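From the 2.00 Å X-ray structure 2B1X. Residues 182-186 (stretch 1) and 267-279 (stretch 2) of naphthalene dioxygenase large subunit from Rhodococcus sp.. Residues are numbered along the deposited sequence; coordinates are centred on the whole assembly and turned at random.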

# COMPACT_ATOMS: atom_id res chain seq x y z
N ASP A 182 -6.28 -19.00 38.07
CA ASP A 182 -5.89 -19.09 39.47
C ASP A 182 -5.73 -20.51 40.01
O ASP A 182 -5.94 -20.75 41.20
CB ASP A 182 -6.89 -18.33 40.34
CG ASP A 182 -6.29 -17.87 41.66
OD1 ASP A 182 -5.07 -17.57 41.69
OD2 ASP A 182 -6.95 -17.80 42.71
N ARG A 183 -5.35 -21.44 39.14
CA ARG A 183 -5.22 -22.84 39.52
C ARG A 183 -4.00 -23.14 40.39
O ARG A 183 -4.04 -24.07 41.15
CB ARG A 183 -5.18 -23.73 38.27
CG ARG A 183 -6.45 -23.68 37.44
CD ARG A 183 -6.50 -24.67 36.30
NE ARG A 183 -5.60 -24.34 35.20
CZ ARG A 183 -5.98 -24.15 33.94
NH1 ARG A 183 -7.27 -24.20 33.62
NH2 ARG A 183 -5.08 -23.87 33.01
N SER A 184 -2.92 -22.39 40.24
CA SER A 184 -1.64 -22.72 40.86
C SER A 184 -1.15 -21.60 41.80
O SER A 184 -1.52 -20.44 41.63
CB SER A 184 -0.60 -22.96 39.76
OG SER A 184 -0.21 -21.73 39.13
N ASP A 185 -0.32 -21.98 42.77
CA ASP A 185 0.27 -21.07 43.76
C ASP A 185 1.22 -20.06 43.15
O ASP A 185 1.18 -18.87 43.50
CB ASP A 185 1.02 -21.86 44.83
CG ASP A 185 0.10 -22.57 45.82
OD1 ASP A 185 -1.09 -22.19 45.96
OD2 ASP A 185 0.49 -23.54 46.52
N ALA A 186 2.10 -20.53 42.27
CA ALA A 186 3.07 -19.65 41.61
C ALA A 186 2.45 -18.85 40.46
O ALA A 186 3.02 -17.85 40.05
CB ALA A 186 4.28 -20.46 41.13
N GLY A 267 -6.57 -33.30 32.46
CA GLY A 267 -5.32 -34.02 32.63
C GLY A 267 -4.13 -33.17 33.06
O GLY A 267 -2.98 -33.51 32.78
N LEU A 268 -4.39 -32.08 33.77
CA LEU A 268 -3.30 -31.27 34.31
C LEU A 268 -2.40 -32.07 35.25
O LEU A 268 -2.85 -33.06 35.86
CB LEU A 268 -3.84 -30.05 35.04
CG LEU A 268 -4.36 -28.95 34.12
CD1 LEU A 268 -5.16 -27.98 34.95
CD2 LEU A 268 -3.23 -28.25 33.34
N PRO A 269 -1.13 -31.66 35.36
CA PRO A 269 -0.20 -32.38 36.23
C PRO A 269 -0.68 -32.41 37.69
O PRO A 269 -1.40 -31.51 38.16
CB PRO A 269 1.10 -31.58 36.10
CG PRO A 269 0.97 -30.88 34.76
CD PRO A 269 -0.48 -30.53 34.68
N GLU A 270 -0.24 -33.44 38.39
CA GLU A 270 -0.72 -33.76 39.73
C GLU A 270 -0.51 -32.62 40.74
O GLU A 270 -1.38 -32.38 41.59
CB GLU A 270 -0.04 -35.04 40.22
CG GLU A 270 -0.44 -36.26 39.41
CD GLU A 270 0.59 -36.67 38.34
OE1 GLU A 270 0.97 -35.82 37.45
OE2 GLU A 270 1.02 -37.87 38.40
N ASN A 271 0.62 -31.92 40.65
CA ASN A 271 0.87 -30.83 41.58
C ASN A 271 -0.07 -29.65 41.36
O ASN A 271 -0.46 -28.98 42.31
CB ASN A 271 2.36 -30.42 41.59
CG ASN A 271 2.84 -29.87 40.26
OD1 ASN A 271 2.66 -30.49 39.21
ND2 ASN A 271 3.51 -28.73 40.31
N ILE A 272 -0.43 -29.41 40.10
CA ILE A 272 -1.36 -28.35 39.76
C ILE A 272 -2.78 -28.70 40.22
O ILE A 272 -3.52 -27.85 40.73
CB ILE A 272 -1.31 -28.00 38.23
CG1 ILE A 272 0.14 -27.67 37.78
CG2 ILE A 272 -2.22 -26.86 37.92
CD1 ILE A 272 0.86 -26.55 38.54
N VAL A 273 -3.17 -29.96 40.07
CA VAL A 273 -4.48 -30.42 40.52
C VAL A 273 -4.59 -30.29 42.05
O VAL A 273 -5.61 -29.82 42.56
CB VAL A 273 -4.75 -31.87 40.10
CG1 VAL A 273 -6.02 -32.42 40.77
CG2 VAL A 273 -4.87 -31.96 38.59
N GLU A 274 -3.54 -30.67 42.77
CA GLU A 274 -3.45 -30.45 44.21
C GLU A 274 -3.77 -29.01 44.57
O GLU A 274 -4.62 -28.75 45.43
CB GLU A 274 -2.03 -30.72 44.69
CG GLU A 274 -1.82 -31.98 45.50
CD GLU A 274 -0.53 -31.90 46.33
OE1 GLU A 274 0.57 -31.75 45.73
OE2 GLU A 274 -0.62 -31.96 47.58
N GLU A 275 -3.09 -28.08 43.89
CA GLU A 275 -3.18 -26.66 44.21
C GLU A 275 -4.58 -26.13 43.85
O GLU A 275 -5.20 -25.43 44.66
CB GLU A 275 -2.03 -25.88 43.53
CG GLU A 275 -0.65 -26.29 44.07
CD GLU A 275 0.52 -25.56 43.43
OE1 GLU A 275 0.31 -24.69 42.55
OE2 GLU A 275 1.67 -25.84 43.85
N LEU A 276 -5.10 -26.50 42.69
CA LEU A 276 -6.39 -25.98 42.24
C LEU A 276 -7.57 -26.41 43.16
O LEU A 276 -8.49 -25.64 43.43
CB LEU A 276 -6.65 -26.30 40.75
CG LEU A 276 -7.17 -27.66 40.30
CD1 LEU A 276 -8.68 -27.80 40.51
CD2 LEU A 276 -6.83 -27.88 38.82
N GLU A 277 -7.50 -27.63 43.66
CA GLU A 277 -8.47 -28.11 44.65
C GLU A 277 -8.47 -27.31 45.95
O GLU A 277 -9.46 -27.30 46.69
CB GLU A 277 -8.21 -29.58 44.96
CG GLU A 277 -8.54 -30.51 43.80
CD GLU A 277 -8.31 -31.99 44.09
OE1 GLU A 277 -7.28 -32.36 44.71
OE2 GLU A 277 -9.18 -32.79 43.66
N ARG A 278 -7.38 -26.60 46.21
CA ARG A 278 -7.23 -25.80 47.40
C ARG A 278 -7.43 -24.30 47.09
O ARG A 278 -7.87 -23.55 47.96
CB ARG A 278 -5.88 -26.17 48.05
CG ARG A 278 -5.10 -25.11 48.79
CD ARG A 278 -3.76 -25.65 49.29
NE ARG A 278 -2.62 -25.15 48.52
CZ ARG A 278 -1.62 -25.90 48.06
NH1 ARG A 278 -1.60 -27.22 48.25
NH2 ARG A 278 -0.62 -25.34 47.40
N ARG A 279 -7.14 -23.88 45.86
CA ARG A 279 -7.23 -22.47 45.50
C ARG A 279 -8.64 -22.05 45.06
O ARG A 279 -9.07 -20.93 45.32
CB ARG A 279 -6.21 -22.10 44.43
CG ARG A 279 -4.76 -22.22 44.86
CD ARG A 279 -3.79 -21.62 43.87
NE ARG A 279 -4.01 -20.20 43.67
CZ ARG A 279 -3.46 -19.25 44.41
NH1 ARG A 279 -2.65 -19.59 45.41
NH2 ARG A 279 -3.71 -17.96 44.16

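An arginine on a helix can gather several acceptors from an irregular loop, because its guanidinium offers donors along the whole of its edge. The contact between residues 182-186 and residues 267-279, most of them helical, of this dioxygenase subunit is a compact example. Arg279, in the final turn of the stretch, points its CA-to-CB bond toward the loop and bonds to two aspartates three positions apart in sequence. Its NH2 donates to Asp182 OD1 at 2.8 Å with a nearly straight N-H...O angle of 162°, and its NH1 reaches Asp185 OD1 at 3.1 Å; both hydrogen bonds belong to salt bridges. Both carboxylate oxygens lie at the guanidinium edge, near its plane, where the N-H groups are directed. The third donor turns to the backbone: Arg279 NE bonds Asp182 O at 3.2 Å, with a weak additional bond to Asp182 OD1 at 3.5 Å.

Proximity alone does not make such a bond. Ser184 O is also 3.2 Å from Arg279 NE, but it sits over a face of the guanidinium and the angle is poor. The same lesson applies to Arg183 O, which approaches Leu276 N to 3.1 Å yet is not hydrogen-bonded to it; that amide is already engaged within the helix, donating to Ile272 O, with Leu276 N and Ile272 O 2.9 Å apart.

One turn back along the helix, a carboxylate serves as acceptor. Glu275, extended at chi2 and with its CA-to-CB bond toward the loop, receives the backbone amide of Asp185: Asp185 N to Glu275 OE1 is 2.8 Å, at 168°. Close to this bond two acidic side chains also approach each other, with Asp185 OD2 3.7 Å from Glu275 OE2. Positive charge is close at hand, since Asp185 is salt-bridged to Arg279 through OD1 and NH1. Asp185 also pairs with Arg278, but the modelled distance from Asp185 OD2 to Arg278 NH2, 2.3 Å, is too short to be taken literally, so the exact placement of those atoms is uncertain.

Alongside the charged groups the contact becomes one of close packing. Arg183 and Leu276 have the closest CA atoms across the two stretches, 4.3 Å apart, and their CB atoms meet at 3.9 Å. Arg183 CB also lies 4.3 Å from Ile272 CG2, while Ser184 CB approaches Ile272 CD1 to 4.1 Å. At the other end of the Arg183 side chain, Leu268 CD1 lies over one face of the guanidinium, 3.7 Å from Arg183 NE; the nitrogens of that group are hydrogen-bonded elsewhere in the structure.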